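Local coordinates for Hia (Adhesin) (Haemophilus influenzae, PDB 3EMF), which is a trimeric autotransporter adhesin of the bacterial outer membrane, represented here by its second binding domain, and mediates cell adhesion, at the interface of chains A and B. Coordinates in Å, arbitrary orientation; residue numbers count along the deposited sequence, not the author numbering. Chains: chain A/B, Hia (Adhesin).

The interface of chains A and B. Residues chain A 89, 91; chain B 107-109.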
ATOM      1  N   GLU A  89       8.415   1.991  -4.907  1.00 33.50           N
ATOM      2  CA  GLU A  89       7.976   2.188  -6.279  1.00 34.13           C
ATOM      3  C   GLU A  89       7.855   0.852  -6.986  1.00 29.91           C
ATOM      4  O   GLU A  89       8.714  -0.024  -6.842  1.00 28.39           O
ATOM      5  CB  GLU A  89       8.919   3.129  -7.033  1.00 34.68           C
ATOM      6  CG  GLU A  89       8.556   3.330  -8.514  1.00 31.74           C
ATOM      7  CD  GLU A  89       9.459   4.356  -9.208  1.00 48.12           C
ATOM      8  OE1 GLU A  89      10.501   4.733  -8.618  1.00 50.67           O
ATOM      9  OE2 GLU A  89       9.131   4.787 -10.341  1.00 43.97           O
ATOM     10  N   LEU A  91       7.378  -0.560 -10.768  1.00 29.49           N
ATOM     11  CA  LEU A  91       7.492  -0.223 -12.170  1.00 26.48           C
ATOM     12  C   LEU A  91       7.069  -1.427 -12.965  1.00 32.02           C
ATOM     13  O   LEU A  91       7.605  -2.525 -12.778  1.00 28.96           O
ATOM     14  CB  LEU A  91       8.954   0.138 -12.507  1.00 30.80           C
ATOM     15  CG  LEU A  91       9.323   0.377 -13.980  1.00 38.96           C
ATOM     16  CD1 LEU A  91       8.469   1.474 -14.589  1.00 34.71           C
ATOM     17  CD2 LEU A  91      10.808   0.724 -14.153  1.00 34.07           C
TER
ATOM     18  N   GLY B 107      13.929  -0.556  -2.684  1.00 40.77           N
ATOM     19  CA  GLY B 107      12.543  -0.142  -2.580  1.00 40.82           C
ATOM     20  C   GLY B 107      11.926   0.187  -3.924  1.00 39.27           C
ATOM     21  O   GLY B 107      10.798   0.664  -3.996  1.00 39.06           O
ATOM     22  N   LYS B 108      12.674  -0.049  -4.993  1.00 33.72           N
ATOM     23  CA  LYS B 108      12.124   0.073  -6.334  1.00 37.15           C
ATOM     24  C   LYS B 108      11.971  -1.307  -6.961  1.00 36.24           C
ATOM     25  O   LYS B 108      12.943  -1.995  -7.208  1.00 38.05           O
ATOM     26  CB  LYS B 108      12.970   1.002  -7.208  1.00 34.90           C
ATOM     27  CG  LYS B 108      12.328   1.316  -8.564  1.00 40.88           C
ATOM     28  CD  LYS B 108      12.911   2.588  -9.163  1.00 56.30           C
ATOM     29  CE  LYS B 108      12.542   2.759 -10.632  1.00 64.87           C
ATOM     30  NZ  LYS B 108      13.061   4.058 -11.165  1.00 70.08           N
ATOM     31  N   HIS B 109      10.730  -1.704  -7.215  1.00 33.60           N
ATOM     32  CA  HIS B 109      10.441  -3.045  -7.694  1.00 32.13           C
ATOM     33  C   HIS B 109       9.989  -3.011  -9.142  1.00 37.68           C
ATOM     34  O   HIS B 109       9.035  -2.304  -9.498  1.00 34.56           O
ATOM     35  CB  HIS B 109       9.375  -3.702  -6.816  1.00 35.85           C
ATOM     36  CG  HIS B 109       9.616  -3.531  -5.348  1.00 38.32           C
ATOM     37  ND1 HIS B 109       9.127  -2.460  -4.632  1.00 38.46           N
ATOM     38  CD2 HIS B 109      10.308  -4.288  -4.464  1.00 45.37           C
ATOM     39  CE1 HIS B 109       9.494  -2.569  -3.369  1.00 36.66           C
ATOM     40  NE2 HIS B 109      10.215  -3.668  -3.240  1.00 46.84           N
TER
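A:Glu89 and B:Lys108 face each other across an intersubunit parallel beta bridge, where the strand 89-94 of one chain runs beside the strand 108-114 of the next, so that a sheet continues from subunit to subunit in the Hia trimer. The backbone carries the register. The amide N of A:Glu89 donates to the carbonyl O of B:Gly107 (2.9 Å), the residue just before the partner strand. A nearly straight bond, 179° at the hydrogen, then joins B:His109 N to A:Glu89 O at 2.7 Å, and A:Leu91 N continues the ladder to B:His109 O, also at 2.7 Å. On B:His109 the imidazole ring turns back beside its own backbone N (chi1 -46°), which brings ND1 within 3.3 Å of A:Glu89 O for a weak second bond to that carbonyl.

The bridged pair is matched above the backbone too. Both side chains leave with CG anti to the main-chain N (chi1 177° in A:Glu89) and stay extended, lying alongside each other and pointing the same way. The lysine methylenes thus run past the carboxylate, and B:Lys108 CE lies 3.8 Å from A:Glu89 CD. The terminal amine nitrogen NZ of B:Lys108 ends 3.7 Å from the carboxylate oxygen OE1 of A:Glu89 in a rather long salt bridge. A loose pairing of opposite charges, which may add some preference for this register, supplements the ladder of main-chain bonds, and together they are likely to help keep neighbouring subunits in register within the trimeric binding domain.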